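PDB 2ZXR: single-stranded DNA specific exonuclease RecJ from Thermus thermophilus, which degrades single-stranded DNA exonucleolytically in the 5' to 3' direction, using divalent metal ions such as magnesium or manganese. Local coordinates for residues I375-L381 and H394-F400; A329-V333 and V414-A419; A611-A615 and L635-E639. All coordinates share one frame; numbering follows the deposited sequence.

Contact 1. Residues I375-L381 and H394-F400; sequences ISAVEAL and HKEAAGF
A helix start capped by a turn defines this contact in the DHHA1 domain. Helix 377-383 begins over the turn that joins strands 390-393 and 397-401. Two carbonyls of that turn take up N-H groups of the first helical turn. A377 N donates to K395 O at 3.0 Å in a nearly straight bond, 167° at the hydrogen. V378 N donates to H394 O at 3.1 Å and is more bent, 148°. S376 is the N-cap residue. Its OG, held anti to the backbone N, accepts a weak 3.4 Å bond from E379 N. Backbone and side-chain oxygens thus share the work of capping this helix end.

Between the helix and the strand lies a small apolar layer. A377 CB points to the strand and meets A398 CB at 3.8 Å. A398 CB also touches L381 CD1, 3.7 Å away. The same methyl group of L381 reaches F400 CD2 at 3.7 Å, while L381 CD2 lies 3.8 Å from F400 CE2. The two side chains cross at about a right angle. F400 CG stands between its backbone N and carbonyl carbon, chi1 60°, which brings CD2 and CE2 to the leucine. V369 and Y391 continue this layer, and F410 of helix 407-419 packs against both L381 and F400.

The turn gripped by the helix start also carries H394, whose side chain is about 10 Å from the bound magnesium. The arrangement is an N-terminal helix cap set on a beta-hairpin turn. Turn and strand run through the sequence HKEAAGF, the end of the glycine-rich GGHxxAAG motif characteristic of DHHA1 domains.

Contact 2. Residues A329-V333 and V414-A419; sequences AKAIV and VEAYAA
The carboxylate of E415 and the carbonyl of K330 are the flat groups here, and neither takes part in a stack. E415 OE2 turns to K411 in a salt bridge along its own helix. Across the contact the E415 side chain offers its CG, 4.5 Å from V333 CG2 and at the margin of touching. Its backbone comes near too, with E415 CA 4.3 Å from A331 CB. K330 O meets the methyl of A418, with O to CB 3.4 Å. The arrangement is plain helix-on-sheet packing in the DHHA1 domain. Helix 407-419 lies against strand 332-335, an outermost strand of the mixed five-stranded sheet, and the residues leading into it.

Small side chains let the backbones come close. A331 CB rests on A418 CB at 3.9 Å, both methyls being buried. A418 CB also touches K330 CB at 3.7 Å. From there the lysine chain bends at chi2, 48°. Its CG passes A419 CA at 3.8 Å, and its end leads away from the helix toward D423, a long and weak ion pair. Beside the strand, F360 packs on both V333 and V414, while F407 and F410 also reach V333.

The two valines meet through single methyl groups. V414 CG2 stands between its own backbone N and carbonyl carbon. It presses on V333 CG2 at 3.4 Å, tighter than usual carbon-carbon contact.

Contact 3. Residues A611-A615 and L635-E639; sequences ARLSA and LFAYE
R612 reaches from its loop to helix 624-639 and pairs with E639 at its last turn. R612 NH2 and E639 OE1 form a salt bridge of 3.0 Å. The carboxylate oxygen comes in at the edge of the guanidinium, near its plane, and the guanidinium and carboxylate planes are only 13° apart, nearly parallel. L635 lies over one face of the same guanidinium. Its CD1 sits 4.2 Å above the plane, offset toward the rim, and is 4.3 Å from R612 CG. The other methyl, L635 CD2, meets S614 OG, 3.1 Å apart. On the tyrosine side, R612 NH1 meets the edge of the Y638 ring, 3.7 Å from CE1. The ring and guanidinium planes are steeply inclined to each other, 65° apart. This is an edge contact and not a stack.

The arginine reaches so far because its chain is extended. CG is anti to the backbone N, chi1 -175°, and the chain stays stretched as far as NE. Partners outside the two segments hold the polar ends. R612 NH1 is hydrogen-bonded to G606 O, and Y638 OH to L605 N. The Y638 ring also has a cation-pi contact with R641. G606 and L605 tie the 611-615 loop and the helix end to the residues following strand 601-603 of the C-terminal domain.

R607 NH2 is close to R612 NE, a meeting of like charges. The carboxylate of E639 probably offsets part of that positive charge. The bridge pairs the charge of the buried R612 with an exposed carboxylate, which probably lowers the cost of burying it.

Overall arrangement
Contacts 1 and 2 belong to one DHHA1 domain and adjoin each other, with centres 12 Å apart. Both use the mixed five-stranded sheet. Contact 1 is nested in the chain loop that contact 2 closes. Helix 407-419, which supplies one side of contact 2, follows strand 397-401 and also packs on contact 1: A418 meets I375, and Y417 CD2 is 3.4 Å from A380 CB. Contact 3 comes later in the chain and packs the separate RecJ C-terminal domain. Its centre is 48 Å from that of contact 1, across the chain's centre, and 47 Å from that of contact 2. Of the three, only contact 1 lies near the metal site.

Contact 1. Residues I375-L381 and H394-F400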
loop_
_atom_site.group_PDB
_atom_site.type_symbol
_atom_site.label_atom_id
_atom_site.label_comp_id
_atom_site.label_asym_id
_atom_site.label_seq_id
_atom_site.Cartn_x
_atom_site.Cartn_y
_atom_site.Cartn_z
ATOM N N ILE A 375 -0.825 8.702 -17.372
ATOM C CA ILE A 375 -0.467 10.088 -17.632
ATOM C C ILE A 375 0.600 10.610 -16.717
ATOM O O ILE A 375 0.406 10.733 -15.506
ATOM C CB ILE A 375 -1.666 11.015 -17.558
ATOM C CG1 ILE A 375 -2.740 10.526 -18.525
ATOM C CG2 ILE A 375 -1.235 12.441 -17.920
ATOM C CD1 ILE A 375 -3.974 11.340 -18.464
ATOM N N SER A 376 1.730 10.925 -17.335
ATOM C CA SER A 376 2.886 11.456 -16.651
ATOM C C SER A 376 2.745 12.957 -16.395
ATOM O O SER A 376 2.525 13.758 -17.326
ATOM C CB SER A 376 4.141 11.182 -17.478
ATOM O OG SER A 376 5.248 11.879 -16.942
ATOM N N ALA A 377 2.879 13.318 -15.120
ATOM C CA ALA A 377 2.781 14.690 -14.673
ATOM C C ALA A 377 3.773 15.600 -15.391
ATOM O O ALA A 377 3.377 16.574 -16.051
ATOM C CB ALA A 377 3.013 14.765 -13.153
ATOM N N VAL A 378 5.056 15.264 -15.282
ATOM C CA VAL A 378 6.080 16.090 -15.875
ATOM C C VAL A 378 6.057 16.115 -17.401
ATOM O O VAL A 378 6.432 17.119 -18.005
ATOM C CB VAL A 378 7.490 15.701 -15.325
ATOM C CG1 VAL A 378 7.915 14.301 -15.803
ATOM C CG2 VAL A 378 8.500 16.743 -15.726
ATOM N N GLU A 379 5.602 15.038 -18.034
ATOM C CA GLU A 379 5.537 15.019 -19.495
ATOM C C GLU A 379 4.361 15.892 -19.955
ATOM O O GLU A 379 4.396 16.473 -21.032
ATOM C CB GLU A 379 5.384 13.582 -20.030
ATOM C CG GLU A 379 6.658 12.738 -19.958
ATOM C CD GLU A 379 7.851 13.377 -20.690
ATOM O OE1 GLU A 379 7.735 13.653 -21.909
ATOM O OE2 GLU A 379 8.909 13.604 -20.042
ATOM N N ALA A 380 3.323 15.985 -19.133
ATOM C CA ALA A 380 2.164 16.817 -19.472
ATOM C C ALA A 380 2.612 18.290 -19.453
ATOM O O ALA A 380 2.208 19.093 -20.304
ATOM C CB ALA A 380 1.051 16.591 -18.470
ATOM N N LEU A 381 3.467 18.629 -18.492
ATOM C CA LEU A 381 3.982 19.984 -18.399
ATOM C C LEU A 381 4.910 20.216 -19.586
ATOM O O LEU A 381 4.938 21.305 -20.169
ATOM C CB LEU A 381 4.757 20.200 -17.091
ATOM C CG LEU A 381 3.945 20.124 -15.789
ATOM C CD1 LEU A 381 4.844 20.557 -14.601
ATOM C CD2 LEU A 381 2.706 21.027 -15.882
ATOM N N HIS A 394 8.160 14.395 -11.771
ATOM C CA HIS A 394 8.166 13.035 -12.268
ATOM C C HIS A 394 6.770 12.635 -12.717
ATOM O O HIS A 394 5.886 13.479 -12.875
ATOM C CB HIS A 394 8.665 12.069 -11.173
ATOM C CG HIS A 394 7.936 12.197 -9.865
ATOM N ND1 HIS A 394 8.282 13.129 -8.902
ATOM C CD2 HIS A 394 6.866 11.533 -9.373
ATOM C CE1 HIS A 394 7.454 13.030 -7.876
ATOM N NE2 HIS A 394 6.585 12.068 -8.138
ATOM N N LYS A 395 6.564 11.334 -12.876
ATOM C CA LYS A 395 5.294 10.799 -13.356
ATOM C C LYS A 395 4.055 11.019 -12.506
ATOM O O LYS A 395 2.954 11.114 -13.049
ATOM C CB LYS A 395 5.432 9.290 -13.612
ATOM C CG LYS A 395 6.594 8.924 -14.520
ATOM C CD LYS A 395 6.528 7.464 -14.994
ATOM C CE LYS A 395 6.163 7.359 -16.486
ATOM N NZ LYS A 395 6.945 8.303 -17.353
ATOM N N GLU A 396 4.209 11.106 -11.190
ATOM C CA GLU A 396 3.038 11.256 -10.336
ATOM C C GLU A 396 2.861 12.627 -9.697
ATOM O O GLU A 396 1.794 12.944 -9.165
ATOM C CB GLU A 396 3.058 10.168 -9.246
ATOM C CG GLU A 396 3.303 8.754 -9.810
ATOM C CD GLU A 396 3.031 7.632 -8.802
ATOM O OE1 GLU A 396 3.229 6.433 -9.155
ATOM O OE2 GLU A 396 2.613 7.937 -7.657
ATOM N N ALA A 397 3.904 13.441 -9.749
ATOM C CA ALA A 397 3.837 14.760 -9.138
ATOM C C ALA A 397 4.808 15.673 -9.831
ATOM O O ALA A 397 5.905 15.244 -10.200
ATOM C CB ALA A 397 4.191 14.669 -7.663
ATOM N N ALA A 398 4.429 16.937 -10.000
ATOM C CA ALA A 398 5.316 17.889 -10.669
ATOM C C ALA A 398 4.995 19.288 -10.201
ATOM O O ALA A 398 3.948 19.516 -9.620
ATOM C CB ALA A 398 5.165 17.780 -12.205
ATOM N N GLY A 399 5.897 20.222 -10.436
ATOM C CA GLY A 399 5.658 21.584 -10.003
ATOM C C GLY A 399 6.091 22.543 -11.099
ATOM O O GLY A 399 6.900 22.179 -11.962
ATOM N N PHE A 400 5.557 23.759 -11.078
ATOM C CA PHE A 400 5.932 24.743 -12.077
ATOM C C PHE A 400 5.599 26.140 -11.622
ATOM O O PHE A 400 5.055 26.330 -10.543
ATOM C CB PHE A 400 5.259 24.432 -13.434
ATOM C CG PHE A 400 3.734 24.429 -13.414
ATOM C CD1 PHE A 400 3.010 25.540 -13.868
ATOM C CD2 PHE A 400 3.024 23.309 -12.981
ATOM C CE1 PHE A 400 1.585 25.528 -13.893
ATOM C CE2 PHE A 400 1.622 23.290 -12.997
ATOM C CZ PHE A 400 0.898 24.407 -13.457
#

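Contact 2. Residues A329-V333 and V414-A419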
loop_
_atom_site.group_PDB
_atom_site.type_symbol
_atom_site.label_atom_id
_atom_site.label_comp_id
_atom_site.label_asym_id
_atom_site.label_seq_id
_atom_site.Cartn_x
_atom_site.Cartn_y
_atom_site.Cartn_z
ATOM N N ALA A 329 -13.747 15.103 -17.521
ATOM C CA ALA A 329 -12.658 15.791 -18.211
ATOM C C ALA A 329 -11.423 14.908 -18.125
ATOM O O ALA A 329 -11.214 14.218 -17.134
ATOM C CB ALA A 329 -12.388 17.140 -17.556
ATOM N N LYS A 330 -10.601 14.920 -19.162
ATOM C CA LYS A 330 -9.409 14.096 -19.163
ATOM C C LYS A 330 -8.374 14.658 -18.187
ATOM O O LYS A 330 -7.450 13.958 -17.780
ATOM C CB LYS A 330 -8.826 14.015 -20.577
ATOM C CG LYS A 330 -9.313 12.819 -21.417
ATOM C CD LYS A 330 -10.828 12.631 -21.386
ATOM C CE LYS A 330 -11.247 11.401 -22.216
ATOM N NZ LYS A 330 -12.501 10.773 -21.677
ATOM N N ALA A 331 -8.536 15.926 -17.818
ATOM C CA ALA A 331 -7.623 16.571 -16.888
ATOM C C ALA A 331 -8.361 17.690 -16.188
ATOM O O ALA A 331 -9.128 18.404 -16.812
ATOM C CB ALA A 331 -6.409 17.116 -17.623
ATOM N N ILE A 332 -8.154 17.811 -14.880
ATOM C CA ILE A 332 -8.778 18.856 -14.100
ATOM C C ILE A 332 -7.716 19.957 -13.951
ATOM O O ILE A 332 -6.601 19.716 -13.467
ATOM C CB ILE A 332 -9.253 18.287 -12.761
ATOM C CG1 ILE A 332 -10.301 17.212 -13.054
ATOM C CG2 ILE A 332 -9.871 19.366 -11.895
ATOM C CD1 ILE A 332 -10.880 16.566 -11.818
ATOM N N VAL A 333 -8.058 21.158 -14.416
ATOM C CA VAL A 333 -7.121 22.268 -14.396
ATOM C C VAL A 333 -7.826 23.454 -13.795
ATOM O O VAL A 333 -8.744 24.015 -14.380
ATOM C CB VAL A 333 -6.618 22.577 -15.844
ATOM C CG1 VAL A 333 -5.419 23.536 -15.812
ATOM C CG2 VAL A 333 -6.228 21.282 -16.532
ATOM N N VAL A 414 -2.862 21.105 -21.703
ATOM C CA VAL A 414 -2.770 19.889 -20.906
ATOM C C VAL A 414 -3.982 19.004 -21.097
ATOM O O VAL A 414 -3.857 17.784 -21.067
ATOM C CB VAL A 414 -2.504 20.171 -19.394
ATOM C CG1 VAL A 414 -1.213 20.970 -19.252
ATOM C CG2 VAL A 414 -3.648 20.853 -18.756
ATOM N N GLU A 415 -5.148 19.602 -21.314
ATOM C CA GLU A 415 -6.353 18.807 -21.548
ATOM C C GLU A 415 -6.169 17.958 -22.804
ATOM O O GLU A 415 -6.635 16.809 -22.866
ATOM C CB GLU A 415 -7.582 19.697 -21.753
ATOM C CG GLU A 415 -8.082 20.407 -20.520
ATOM C CD GLU A 415 -9.271 21.315 -20.827
ATOM O OE1 GLU A 415 -9.588 21.502 -22.017
ATOM O OE2 GLU A 415 -9.891 21.851 -19.893
ATOM N N ALA A 416 -5.495 18.534 -23.799
ATOM C CA ALA A 416 -5.247 17.855 -25.064
ATOM C C ALA A 416 -4.207 16.784 -24.881
ATOM O O ALA A 416 -4.273 15.738 -25.509
ATOM C CB ALA A 416 -4.786 18.856 -26.145
ATOM N N TYR A 417 -3.227 17.048 -24.034
ATOM C CA TYR A 417 -2.208 16.051 -23.773
ATOM C C TYR A 417 -2.892 14.817 -23.152
ATOM O O TYR A 417 -2.669 13.684 -23.592
ATOM C CB TYR A 417 -1.157 16.592 -22.805
ATOM C CG TYR A 417 -0.121 15.567 -22.451
ATOM C CD1 TYR A 417 0.828 15.158 -23.388
ATOM C CD2 TYR A 417 -0.137 14.938 -21.209
ATOM C CE1 TYR A 417 1.727 14.136 -23.096
ATOM C CE2 TYR A 417 0.758 13.915 -20.903
ATOM C CZ TYR A 417 1.677 13.513 -21.851
ATOM O OH TYR A 417 2.507 12.452 -21.578
ATOM N N ALA A 418 -3.740 15.047 -22.151
ATOM C CA ALA A 418 -4.433 13.955 -21.457
ATOM C C ALA A 418 -5.383 13.187 -22.368
ATOM O O ALA A 418 -5.595 11.981 -22.181
ATOM C CB ALA A 418 -5.204 14.500 -20.236
ATOM N N ALA A 419 -5.958 13.897 -23.340
ATOM C CA ALA A 419 -6.883 13.296 -24.293
ATOM C C ALA A 419 -6.206 12.238 -25.164
ATOM O O ALA A 419 -6.870 11.380 -25.718
ATOM C CB ALA A 419 -7.503 14.383 -25.175
#

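Contact 3. Residues A611-A615 and L635-E639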
loop_
_atom_site.group_PDB
_atom_site.type_symbol
_atom_site.label_atom_id
_atom_site.label_comp_id
_atom_site.label_asym_id
_atom_site.label_seq_id
_atom_site.Cartn_x
_atom_site.Cartn_y
_atom_site.Cartn_z
ATOM N N ALA A 611 -20.476 -34.244 -4.794
ATOM C CA ALA A 611 -19.348 -33.443 -5.251
ATOM C C ALA A 611 -19.348 -32.139 -4.458
ATOM O O ALA A 611 -18.327 -31.726 -3.914
ATOM C CB ALA A 611 -19.474 -33.147 -6.747
ATOM N N ARG A 612 -20.505 -31.502 -4.395
ATOM C CA ARG A 612 -20.643 -30.259 -3.678
ATOM C C ARG A 612 -20.233 -30.405 -2.218
ATOM O O ARG A 612 -19.855 -29.434 -1.567
ATOM C CB ARG A 612 -22.077 -29.779 -3.751
ATOM C CG ARG A 612 -22.254 -28.436 -3.126
ATOM C CD ARG A 612 -23.534 -27.790 -3.582
ATOM N NE ARG A 612 -23.465 -26.363 -3.326
ATOM C CZ ARG A 612 -23.410 -25.428 -4.267
ATOM N NH1 ARG A 612 -23.428 -25.767 -5.545
ATOM N NH2 ARG A 612 -23.302 -24.152 -3.922
ATOM N N LEU A 613 -20.318 -31.624 -1.703
ATOM C CA LEU A 613 -19.943 -31.861 -0.324
ATOM C C LEU A 613 -18.446 -31.780 -0.110
ATOM O O LEU A 613 -17.833 -32.673 0.463
ATOM C CB LEU A 613 -20.502 -33.188 0.143
ATOM C CG LEU A 613 -21.978 -33.001 0.491
ATOM C CD1 LEU A 613 -22.083 -32.062 1.691
ATOM C CD2 LEU A 613 -22.742 -32.404 -0.685
ATOM N N SER A 614 -17.876 -30.684 -0.624
ATOM C CA SER A 614 -16.463 -30.323 -0.494
ATOM C C SER A 614 -16.659 -29.041 0.314
ATOM O O SER A 614 -15.779 -28.187 0.453
ATOM C CB SER A 614 -15.844 -29.992 -1.855
ATOM O OG SER A 614 -16.193 -28.685 -2.284
ATOM N N ALA A 615 -17.877 -28.934 0.824
ATOM C CA ALA A 615 -18.309 -27.840 1.653
ATOM C C ALA A 615 -18.331 -28.277 3.128
ATOM O O ALA A 615 -18.783 -27.527 3.989
ATOM C CB ALA A 615 -19.703 -27.399 1.213
ATOM N N LEU A 635 -15.778 -23.551 -4.653
ATOM C CA LEU A 635 -17.193 -23.252 -4.480
ATOM C C LEU A 635 -17.517 -21.840 -4.886
ATOM O O LEU A 635 -18.549 -21.604 -5.508
ATOM C CB LEU A 635 -17.628 -23.436 -3.021
ATOM C CG LEU A 635 -17.990 -24.831 -2.518
ATOM C CD1 LEU A 635 -19.152 -25.411 -3.349
ATOM C CD2 LEU A 635 -16.785 -25.706 -2.624
ATOM N N PHE A 636 -16.658 -20.888 -4.505
ATOM C CA PHE A 636 -16.908 -19.484 -4.844
ATOM C C PHE A 636 -16.881 -19.283 -6.351
ATOM O O PHE A 636 -17.801 -18.694 -6.901
ATOM C CB PHE A 636 -15.870 -18.544 -4.198
ATOM C CG PHE A 636 -15.982 -17.110 -4.660
ATOM C CD1 PHE A 636 -16.993 -16.275 -4.173
ATOM C CD2 PHE A 636 -15.119 -16.614 -5.644
ATOM C CE1 PHE A 636 -17.150 -14.970 -4.663
ATOM C CE2 PHE A 636 -15.262 -15.312 -6.142
ATOM C CZ PHE A 636 -16.282 -14.486 -5.651
ATOM N N ALA A 637 -15.818 -19.759 -7.011
ATOM C CA ALA A 637 -15.710 -19.610 -8.461
ATOM C C ALA A 637 -16.814 -20.377 -9.181
ATOM O O ALA A 637 -17.262 -19.957 -10.250
ATOM C CB ALA A 637 -14.333 -20.077 -8.969
ATOM N N TYR A 638 -17.238 -21.498 -8.610
ATOM C CA TYR A 638 -18.319 -22.275 -9.225
ATOM C C TYR A 638 -19.604 -21.451 -9.210
ATOM O O TYR A 638 -20.201 -21.211 -10.263
ATOM C CB TYR A 638 -18.534 -23.600 -8.482
ATOM C CG TYR A 638 -19.658 -24.432 -9.058
ATOM C CD1 TYR A 638 -20.860 -24.586 -8.368
ATOM C CD2 TYR A 638 -19.516 -25.071 -10.297
ATOM C CE1 TYR A 638 -21.899 -25.362 -8.886
ATOM C CE2 TYR A 638 -20.541 -25.842 -10.827
ATOM C CZ TYR A 638 -21.739 -25.989 -10.116
ATOM O OH TYR A 638 -22.766 -26.773 -10.630
ATOM N N GLU A 639 -20.017 -21.005 -8.020
ATOM C CA GLU A 639 -21.229 -20.195 -7.870
ATOM C C GLU A 639 -21.200 -18.915 -8.725
ATOM O O GLU A 639 -22.218 -18.490 -9.270
ATOM C CB GLU A 639 -21.452 -19.825 -6.387
ATOM C CG GLU A 639 -21.548 -21.054 -5.450
ATOM C CD GLU A 639 -21.758 -20.712 -3.954
ATOM O OE1 GLU A 639 -21.732 -21.665 -3.125
ATOM O OE2 GLU A 639 -21.952 -19.511 -3.610
#